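PDB 3VWA: cytoplasmic export protein 1 from Saccharomyces cerevisiae, which binds tRNA and acts in nuclear tRNA export, possibly collecting tRNA from export receptors at the nuclear pore and delivering aminoacylated tRNA to the translation machinery. Local coordinates for residues A[481-491]-A[518-529]; A[439-447]-A[460-468]. All blocks are in the same frame, centred on the assembly; numbering follows the deposited sequence.

The chain starts in a kinase-like domain and continues into a helical region that carries the HEAT repeats. Both contacts lie toward the C-terminal end of that region. Contact 2 comes first. It closes the short connection between helix 433-446 and the next helix, 454-469. Contact 1 follows and closes a longer loop, which holds helix 493-504, between helix 474-487 and helix 513-536. The two loops stand in series and neither nest nor cross. The centres of the two contacts are about 14 Å apart. Helices 454-469 and 474-487 are consecutive and join the contacts: Phe465 packs on Gly483 and Leu484, and Leu461 on Phe491. Four helices are thus tied together.

Contact 1 of 2, residues A[481-491]-A[518-529]; sequences LYGLEKSIELF and RAKILFEEYLEK
The Tyr526 ring takes Ile488 on one face, with CG1 3.8 Å from the ring centroid and 11° off its normal, a CH-pi contact. At the ring edge, near its plane, lie Leu484 O and Phe491 CD2. Tyr526 OH in turn meets the edge of the Phe491 ring, 3.5 Å from CD2. This hydroxyl donates to Leu484 O; the modelled bond is very short and its exact length is doubtful. Further along, Leu522 CD1 packs on Leu484 CB at 3.7 Å, and its CD2 on Glu485 CA. Leu481 sets CD1 against Arg518 CB and CD2 against Leu522 CD1. Lys529 is extended, with CG anti to the backbone N (chi1 166°), which carries NZ to Phe491 O at 2.8 Å and Ile488 O at 3.0 Å. A water bridges Glu485 O and Glu525 OE1. Replacing Tyr526 with an alanine would probably open a gap beneath Ile488 and beside Phe491. Segments 518-529, in HEAT 2, and 481-487 run roughly parallel, at 21°, and helix 493-504 also packs on Tyr526. Lys529 NZ clamps carbonyls in and just after the 3-10 segment 488-490, so this charged donor probably steadies the chain there.

Contact 2 of 2, residues A[439-447]-A[460-468]; sequences TVIIISKIS and ILATAFTKS
Val440 and Phe465 meet through apolar contact, with CG2 of the valine 3.7 Å from CD1 of the ring. CG1 of Val440 sits between the backbone N and the carbonyl carbon (chi1 70°), which leaves CG2 to point across. The two side chains cross at about a right angle. On the other flank, Ile443 CD1 rests on Ala464 CB at 4.1 Å, and its CG2 lies near Ile460 CG2. At the C-terminal end of 439-447, Leu461 CD2 packs against Ser447 CB at 3.6 Å. These contacts join two successive antiparallel helices, 433-446 and 454-469, whose segments run at 168° with axes 10.2 Å apart. They form a helical hairpin in the chain between HEAT 1 and HEAT 2. Helix 474-487 packs on Val440 and Phe465, and helix 413-427 on Ile443 and Ile460.

Serine hydroxyls also line the interface, but none forms a hydrogen bond across it. Ser444 OG lies at the edge of the Phe465 ring, 3.5 Å from CE1. Ser468 OG touches Val440 CG2 at 3.4 Å. Each bonds back to its own helix. Ser444 OG donates to Val440 O at 2.8 Å, and Ser468 OG to Ala464 O at 3.0 Å. Each carbonyl also accepts the serine's backbone N, from the opposite face of its plane. Ala464 O takes a further bond from Gln428 NE2.

Contact 1 of 2, residues A[481-491]-A[518-529]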
loop_
_atom_site.group_PDB
_atom_site.type_symbol
_atom_site.label_atom_id
_atom_site.label_comp_id
_atom_site.label_asym_id
_atom_site.label_seq_id
_atom_site.Cartn_x
_atom_site.Cartn_y
_atom_site.Cartn_z
ATOM N N LEU A 481 -12.217 35.705 20.690
ATOM C CA LEU A 481 -13.085 35.420 21.823
ATOM C C LEU A 481 -13.222 33.935 21.983
ATOM O O LEU A 481 -13.337 33.433 23.105
ATOM C CB LEU A 481 -14.447 36.047 21.621
ATOM C CG LEU A 481 -14.443 37.557 21.558
ATOM C CD1 LEU A 481 -15.868 38.046 21.262
ATOM C CD2 LEU A 481 -13.955 38.073 22.902
ATOM N N TYR A 482 -13.231 33.229 20.851
ATOM C CA TYR A 482 -13.365 31.765 20.902
ATOM C C TYR A 482 -12.145 31.106 21.576
ATOM O O TYR A 482 -12.256 30.266 22.475
ATOM C CB TYR A 482 -13.520 31.206 19.480
ATOM C CG TYR A 482 -13.554 29.684 19.414
ATOM C CD1 TYR A 482 -14.680 28.977 19.872
ATOM C CD2 TYR A 482 -12.469 28.948 18.887
ATOM C CE1 TYR A 482 -14.731 27.596 19.817
ATOM C CE2 TYR A 482 -12.505 27.546 18.832
ATOM C CZ TYR A 482 -13.644 26.879 19.302
ATOM O OH TYR A 482 -13.745 25.508 19.262
ATOM N N GLY A 483 -10.971 31.480 21.094
ATOM C CA GLY A 483 -9.751 30.941 21.645
ATOM C C GLY A 483 -9.571 31.337 23.079
ATOM O O GLY A 483 -8.949 30.602 23.843
ATOM N N LEU A 484 -10.105 32.493 23.475
ATOM C CA LEU A 484 -10.058 32.898 24.911
ATOM C C LEU A 484 -10.979 32.057 25.761
ATOM O O LEU A 484 -10.663 31.736 26.927
ATOM C CB LEU A 484 -10.385 34.381 25.069
ATOM C CG LEU A 484 -9.276 35.380 24.695
ATOM C CD1 LEU A 484 -9.816 36.732 24.250
ATOM C CD2 LEU A 484 -8.470 35.568 25.970
ATOM N N GLU A 485 -12.130 31.680 25.192
ATOM C CA GLU A 485 -13.045 30.806 25.936
ATOM C C GLU A 485 -12.374 29.453 26.172
ATOM O O GLU A 485 -12.333 28.939 27.293
ATOM C CB GLU A 485 -14.365 30.624 25.171
ATOM C CG GLU A 485 -15.403 29.742 25.866
ATOM C CD GLU A 485 -16.521 29.369 24.894
ATOM O OE1 GLU A 485 -17.063 30.258 24.215
ATOM O OE2 GLU A 485 -16.837 28.186 24.774
ATOM N N LYS A 486 -11.816 28.893 25.105
ATOM C CA LYS A 486 -11.112 27.643 25.235
ATOM C C LYS A 486 -9.828 27.757 26.048
ATOM O O LYS A 486 -9.345 26.764 26.482
ATOM C CB LYS A 486 -10.805 27.004 23.876
ATOM C CG LYS A 486 -11.997 26.865 22.931
ATOM C CD LYS A 486 -13.055 25.900 23.459
ATOM C CE LYS A 486 -13.834 25.284 22.298
ATOM N NZ LYS A 486 -15.083 24.659 22.795
ATOM N N SER A 487 -9.285 28.941 26.259
ATOM C CA SER A 487 -7.959 29.039 26.902
ATOM C C SER A 487 -7.996 29.281 28.361
ATOM O O SER A 487 -6.939 29.385 28.995
ATOM C CB SER A 487 -7.176 30.179 26.292
ATOM O OG SER A 487 -6.768 29.734 25.024
ATOM N N ILE A 488 -9.210 29.396 28.899
ATOM C CA ILE A 488 -9.365 29.805 30.281
ATOM C C ILE A 488 -8.620 28.860 31.210
ATOM O O ILE A 488 -8.011 29.289 32.179
ATOM C CB ILE A 488 -10.879 29.952 30.672
ATOM C CG1 ILE A 488 -11.015 30.720 31.964
ATOM C CG2 ILE A 488 -11.595 28.586 30.742
ATOM C CD1 ILE A 488 -12.445 31.087 32.340
ATOM N N GLU A 489 -8.643 27.574 30.912
ATOM C CA GLU A 489 -7.891 26.634 31.744
ATOM C C GLU A 489 -6.380 26.811 31.678
ATOM O O GLU A 489 -5.675 26.234 32.511
ATOM C CB GLU A 489 -8.199 25.180 31.383
ATOM C CG GLU A 489 -9.292 24.995 30.376
ATOM C CD GLU A 489 -9.780 23.569 30.382
ATOM O OE1 GLU A 489 -9.694 22.953 29.279
ATOM O OE2 GLU A 489 -10.184 23.077 31.495
ATOM N N LEU A 490 -5.884 27.581 30.697
ATOM C CA LEU A 490 -4.412 27.807 30.593
ATOM C C LEU A 490 -3.947 29.075 31.312
ATOM O O LEU A 490 -2.740 29.362 31.364
ATOM C CB LEU A 490 -3.969 27.878 29.140
ATOM C CG LEU A 490 -4.453 26.778 28.197
ATOM C CD1 LEU A 490 -4.073 27.066 26.756
ATOM C CD2 LEU A 490 -3.907 25.412 28.641
ATOM N N PHE A 491 -4.911 29.839 31.835
ATOM C CA PHE A 491 -4.626 31.038 32.628
ATOM C C PHE A 491 -5.024 30.837 34.081
ATOM O O PHE A 491 -6.267 30.649 34.428
ATOM C CB PHE A 491 -5.379 32.261 32.070
ATOM C CG PHE A 491 -5.102 32.531 30.620
ATOM C CD1 PHE A 491 -3.817 32.749 30.172
ATOM C CD2 PHE A 491 -6.147 32.605 29.713
ATOM C CE1 PHE A 491 -3.578 32.992 28.822
ATOM C CE2 PHE A 491 -5.923 32.896 28.371
ATOM C CZ PHE A 491 -4.633 33.078 27.920
ATOM N N ARG A 518 -20.841 38.354 22.767
ATOM C CA ARG A 518 -19.950 37.237 23.170
ATOM C C ARG A 518 -18.905 37.663 24.165
ATOM O O ARG A 518 -18.572 36.900 25.031
ATOM C CB ARG A 518 -19.305 36.525 21.981
ATOM C CG ARG A 518 -20.357 36.116 20.944
ATOM C CD ARG A 518 -19.738 35.379 19.780
ATOM N NE ARG A 518 -20.789 34.806 18.953
ATOM C CZ ARG A 518 -20.566 33.898 18.021
ATOM N NH1 ARG A 518 -19.332 33.486 17.806
ATOM N NH2 ARG A 518 -21.567 33.418 17.304
ATOM N N ALA A 519 -18.417 38.898 24.078
ATOM C CA ALA A 519 -17.322 39.300 24.958
ATOM C C ALA A 519 -17.846 39.381 26.371
ATOM O O ALA A 519 -17.110 39.132 27.327
ATOM C CB ALA A 519 -16.761 40.643 24.549
ATOM N N LYS A 520 -19.092 39.840 26.512
ATOM C CA LYS A 520 -19.686 39.979 27.846
ATOM C C LYS A 520 -19.784 38.609 28.552
ATOM O O LYS A 520 -19.481 38.480 29.737
ATOM C CB LYS A 520 -21.059 40.674 27.795
ATOM C CG LYS A 520 -21.674 40.837 29.179
ATOM C CD LYS A 520 -22.754 41.918 29.224
ATOM C CE LYS A 520 -24.123 41.291 29.391
ATOM N NZ LYS A 520 -24.286 40.714 30.749
ATOM N N ILE A 521 -20.150 37.586 27.794
ATOM C CA ILE A 521 -20.374 36.280 28.369
ATOM C C ILE A 521 -19.014 35.688 28.755
ATOM O O ILE A 521 -18.858 35.094 29.777
ATOM C CB ILE A 521 -21.173 35.386 27.396
ATOM C CG1 ILE A 521 -22.595 35.941 27.166
ATOM C CG2 ILE A 521 -21.269 33.973 27.942
ATOM C CD1 ILE A 521 -23.375 35.255 26.010
ATOM N N LEU A 522 -18.019 35.911 27.918
ATOM C CA LEU A 522 -16.673 35.451 28.151
ATOM C C LEU A 522 -16.066 36.107 29.366
ATOM O O LEU A 522 -15.530 35.454 30.262
ATOM C CB LEU A 522 -15.891 35.865 26.915
ATOM C CG LEU A 522 -14.679 35.085 26.412
ATOM C CD1 LEU A 522 -13.552 36.057 26.086
ATOM C CD2 LEU A 522 -14.251 33.844 27.191
ATOM N N PHE A 523 -16.148 37.433 29.388
ATOM C CA PHE A 523 -15.711 38.235 30.504
ATOM C C PHE A 523 -16.243 37.759 31.845
ATOM O O PHE A 523 -15.480 37.669 32.834
ATOM C CB PHE A 523 -16.203 39.665 30.257
ATOM C CG PHE A 523 -15.547 40.705 31.124
ATOM C CD1 PHE A 523 -14.146 40.783 31.224
ATOM C CD2 PHE A 523 -16.317 41.643 31.824
ATOM C CE1 PHE A 523 -13.532 41.767 32.015
ATOM C CE2 PHE A 523 -15.711 42.627 32.604
ATOM C CZ PHE A 523 -14.300 42.715 32.680
ATOM N N GLU A 524 -17.552 37.504 31.914
ATOM C CA GLU A 524 -18.163 37.054 33.189
ATOM C C GLU A 524 -17.577 35.745 33.635
ATOM O O GLU A 524 -17.329 35.517 34.820
ATOM C CB GLU A 524 -19.674 36.782 33.058
ATOM C CG GLU A 524 -20.449 37.803 32.296
ATOM C CD GLU A 524 -21.087 38.831 33.178
ATOM O OE1 GLU A 524 -22.240 39.241 32.859
ATOM O OE2 GLU A 524 -20.434 39.227 34.171
ATOM N N GLU A 525 -17.399 34.845 32.683
ATOM C CA GLU A 525 -16.841 33.551 33.044
ATOM C C GLU A 525 -15.388 33.722 33.611
ATOM O O GLU A 525 -14.998 33.046 34.572
ATOM C CB GLU A 525 -16.927 32.626 31.823
ATOM C CG GLU A 525 -16.217 31.281 32.004
ATOM C CD GLU A 525 -16.169 30.448 30.732
ATOM O OE1 GLU A 525 -15.547 29.353 30.816
ATOM O OE2 GLU A 525 -16.762 30.855 29.671
ATOM N N TYR A 526 -14.614 34.682 33.079
ATOM C CA TYR A 526 -13.251 34.896 33.606
ATOM C C TYR A 526 -13.292 35.589 34.960
ATOM O O TYR A 526 -12.489 35.288 35.839
ATOM C CB TYR A 526 -12.435 35.769 32.639
ATOM C CG TYR A 526 -11.629 34.985 31.607
ATOM C CD1 TYR A 526 -10.243 34.877 31.724
ATOM C CD2 TYR A 526 -12.248 34.408 30.505
ATOM C CE1 TYR A 526 -9.482 34.175 30.761
ATOM C CE2 TYR A 526 -11.524 33.723 29.528
ATOM C CZ TYR A 526 -10.137 33.624 29.636
ATOM O OH TYR A 526 -9.446 32.939 28.660
ATOM N N LEU A 527 -14.214 36.544 35.099
ATOM C CA LEU A 527 -14.516 37.198 36.370
ATOM C C LEU A 527 -14.911 36.238 37.468
ATOM O O LEU A 527 -14.491 36.404 38.638
ATOM C CB LEU A 527 -15.676 38.205 36.209
ATOM C CG LEU A 527 -15.338 39.479 35.446
ATOM C CD1 LEU A 527 -16.627 40.295 35.392
ATOM C CD2 LEU A 527 -14.197 40.240 36.154
ATOM N N GLU A 528 -15.751 35.279 37.094
ATOM C CA GLU A 528 -16.225 34.241 38.031
ATOM C C GLU A 528 -15.071 33.396 38.482
ATOM O O GLU A 528 -14.919 33.111 39.683
ATOM C CB GLU A 528 -17.281 33.349 37.365
ATOM C CG GLU A 528 -18.723 33.635 37.779
ATOM C CD GLU A 528 -19.618 34.156 36.647
ATOM O OE1 GLU A 528 -19.949 35.376 36.656
ATOM O OE2 GLU A 528 -20.010 33.346 35.757
ATOM N N LYS A 529 -14.211 33.012 37.527
ATOM C CA LYS A 529 -13.042 32.233 37.903
ATOM C C LYS A 529 -12.178 32.992 38.908
ATOM O O LYS A 529 -11.800 32.443 39.944
ATOM C CB LYS A 529 -12.277 31.732 36.681
ATOM C CG LYS A 529 -10.890 31.212 37.023
ATOM C CD LYS A 529 -10.344 30.262 35.954
ATOM C CE LYS A 529 -8.866 30.001 36.201
ATOM N NZ LYS A 529 -8.451 28.994 35.168
HETATM O O HOH W 1 -14.339 28.192 28.764
#

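Contact 2 of 2, residues A[439-447]-A[460-468]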
loop_
_atom_site.group_PDB
_atom_site.type_symbol
_atom_site.label_atom_id
_atom_site.label_comp_id
_atom_site.label_asym_id
_atom_site.label_seq_id
_atom_site.Cartn_x
_atom_site.Cartn_y
_atom_site.Cartn_z
ATOM N N THR A 439 -5.437 31.953 11.721
ATOM C CA THR A 439 -4.174 32.091 12.434
ATOM C C THR A 439 -4.318 32.109 13.954
ATOM O O THR A 439 -3.532 31.472 14.662
ATOM C CB THR A 439 -3.381 33.361 12.016
ATOM O OG1 THR A 439 -3.087 33.287 10.615
ATOM C CG2 THR A 439 -2.035 33.454 12.807
ATOM N N VAL A 440 -5.310 32.840 14.454
ATOM C CA VAL A 440 -5.488 32.909 15.905
ATOM C C VAL A 440 -5.950 31.552 16.535
ATOM O O VAL A 440 -5.576 31.212 17.684
ATOM C CB VAL A 440 -6.328 34.178 16.339
ATOM C CG1 VAL A 440 -7.792 34.086 15.936
ATOM C CG2 VAL A 440 -6.231 34.430 17.832
ATOM N N ILE A 441 -6.742 30.814 15.767
ATOM C CA ILE A 441 -7.194 29.438 16.084
ATOM C C ILE A 441 -5.962 28.558 16.149
ATOM O O ILE A 441 -5.723 27.921 17.168
ATOM C CB ILE A 441 -8.214 28.917 15.034
ATOM C CG1 ILE A 441 -9.394 29.881 14.913
ATOM C CG2 ILE A 441 -8.769 27.546 15.392
ATOM C CD1 ILE A 441 -10.285 29.942 16.148
ATOM N N ILE A 442 -5.108 28.622 15.117
ATOM C CA ILE A 442 -3.918 27.744 15.081
ATOM C C ILE A 442 -2.941 28.071 16.213
ATOM O O ILE A 442 -2.324 27.147 16.814
ATOM C CB ILE A 442 -3.177 27.779 13.694
ATOM C CG1 ILE A 442 -4.026 27.198 12.533
ATOM C CG2 ILE A 442 -1.869 27.057 13.752
ATOM C CD1 ILE A 442 -4.815 25.924 12.914
ATOM N N ILE A 443 -2.747 29.373 16.465
ATOM C CA ILE A 443 -1.877 29.757 17.555
ATOM C C ILE A 443 -2.422 29.225 18.928
ATOM O O ILE A 443 -1.634 28.798 19.753
ATOM C CB ILE A 443 -1.708 31.277 17.658
ATOM C CG1 ILE A 443 -0.911 31.778 16.473
ATOM C CG2 ILE A 443 -1.082 31.649 19.022
ATOM C CD1 ILE A 443 -0.968 33.294 16.334
ATOM N N SER A 444 -3.743 29.287 19.157
ATOM C CA SER A 444 -4.320 28.760 20.381
ATOM C C SER A 444 -4.065 27.293 20.486
ATOM O O SER A 444 -3.616 26.791 21.522
ATOM C CB SER A 444 -5.820 28.957 20.376
ATOM O OG SER A 444 -6.094 30.314 20.302
ATOM N N LYS A 445 -4.308 26.614 19.368
ATOM C CA LYS A 445 -4.105 25.199 19.260
ATOM C C LYS A 445 -2.708 24.764 19.685
ATOM O O LYS A 445 -2.581 23.863 20.519
ATOM C CB LYS A 445 -4.490 24.742 17.855
ATOM C CG LYS A 445 -4.697 23.257 17.698
ATOM C CD LYS A 445 -5.602 22.941 16.505
ATOM C CE LYS A 445 -5.421 21.478 16.137
ATOM N NZ LYS A 445 -5.768 21.123 14.717
ATOM N N ILE A 446 -1.672 25.410 19.158
ATOM C CA ILE A 446 -0.317 24.964 19.384
ATOM C C ILE A 446 0.397 25.547 20.613
ATOM O O ILE A 446 1.498 25.133 20.885
ATOM C CB ILE A 446 0.639 25.252 18.167
ATOM C CG1 ILE A 446 1.174 26.684 18.222
ATOM C CG2 ILE A 446 -0.001 24.857 16.836
ATOM C CD1 ILE A 446 1.692 27.210 16.896
ATOM N N SER A 447 -0.211 26.518 21.289
ATOM C CA SER A 447 0.378 27.241 22.422
ATOM C C SER A 447 0.935 26.370 23.527
ATOM O O SER A 447 1.974 26.677 24.071
ATOM C CB SER A 447 -0.674 28.154 23.014
ATOM O OG SER A 447 -1.748 27.400 23.602
ATOM N N ILE A 460 2.419 34.900 24.826
ATOM C CA ILE A 460 2.032 34.519 23.484
ATOM C C ILE A 460 0.533 34.578 23.213
ATOM O O ILE A 460 0.083 35.131 22.200
ATOM C CB ILE A 460 2.570 33.113 23.200
ATOM C CG1 ILE A 460 4.102 33.189 23.077
ATOM C CG2 ILE A 460 1.867 32.502 21.982
ATOM C CD1 ILE A 460 4.727 31.811 23.032
ATOM N N LEU A 461 -0.249 34.027 24.125
ATOM C CA LEU A 461 -1.685 34.052 23.910
ATOM C C LEU A 461 -2.250 35.466 24.017
ATOM O O LEU A 461 -3.044 35.905 23.130
ATOM C CB LEU A 461 -2.404 33.094 24.887
ATOM C CG LEU A 461 -2.140 31.601 24.595
ATOM C CD1 LEU A 461 -2.567 30.672 25.735
ATOM C CD2 LEU A 461 -2.685 31.166 23.218
ATOM N N ALA A 462 -1.869 36.179 25.089
ATOM C CA ALA A 462 -2.432 37.540 25.313
ATOM C C ALA A 462 -2.139 38.412 24.133
ATOM O O ALA A 462 -3.021 39.153 23.681
ATOM C CB ALA A 462 -1.942 38.204 26.598
ATOM N N THR A 463 -0.897 38.337 23.637
ATOM C CA THR A 463 -0.489 39.165 22.486
ATOM C C THR A 463 -1.276 38.818 21.189
ATOM O O THR A 463 -1.685 39.696 20.427
ATOM C CB THR A 463 1.019 39.006 22.163
ATOM O OG1 THR A 463 1.820 39.201 23.341
ATOM C CG2 THR A 463 1.443 39.995 21.060
ATOM N N ALA A 464 -1.424 37.537 20.914
ATOM C CA ALA A 464 -2.116 37.106 19.712
ATOM C C ALA A 464 -3.596 37.486 19.771
ATOM O O ALA A 464 -4.169 37.902 18.754
ATOM C CB ALA A 464 -1.951 35.597 19.530
ATOM N N PHE A 465 -4.220 37.333 20.946
ATOM C CA PHE A 465 -5.641 37.680 21.094
ATOM C C PHE A 465 -5.907 39.199 21.041
ATOM O O PHE A 465 -6.897 39.659 20.480
ATOM C CB PHE A 465 -6.177 37.138 22.424
ATOM C CG PHE A 465 -6.266 35.636 22.503
ATOM C CD1 PHE A 465 -6.710 34.875 21.424
ATOM C CD2 PHE A 465 -5.962 34.983 23.683
ATOM C CE1 PHE A 465 -6.819 33.482 21.513
ATOM C CE2 PHE A 465 -6.088 33.613 23.776
ATOM C CZ PHE A 465 -6.513 32.860 22.691
ATOM N N THR A 466 -5.037 39.978 21.651
ATOM C CA THR A 466 -5.095 41.452 21.590
ATOM C C THR A 466 -5.029 41.951 20.133
ATOM O O THR A 466 -5.861 42.772 19.709
ATOM C CB THR A 466 -3.903 42.027 22.365
ATOM O OG1 THR A 466 -4.030 41.686 23.754
ATOM C CG2 THR A 466 -3.780 43.552 22.206
ATOM N N LYS A 467 -4.062 41.417 19.373
ATOM C CA LYS A 467 -3.956 41.697 17.932
ATOM C C LYS A 467 -5.238 41.417 17.148
ATOM O O LYS A 467 -5.696 42.265 16.397
ATOM C CB LYS A 467 -2.763 40.926 17.334
ATOM C CG LYS A 467 -2.333 41.310 15.925
ATOM C CD LYS A 467 -2.321 42.794 15.660
ATOM C CE LYS A 467 -1.373 43.100 14.507
ATOM N NZ LYS A 467 -1.947 44.150 13.631
ATOM N N SER A 468 -5.830 40.253 17.355
ATOM C CA SER A 468 -7.000 39.833 16.582
ATOM C C SER A 468 -8.234 40.668 16.940
ATOM O O SER A 468 -9.087 40.902 16.096
ATOM C CB SER A 468 -7.348 38.343 16.782
ATOM O OG SER A 468 -6.199 37.549 16.549
#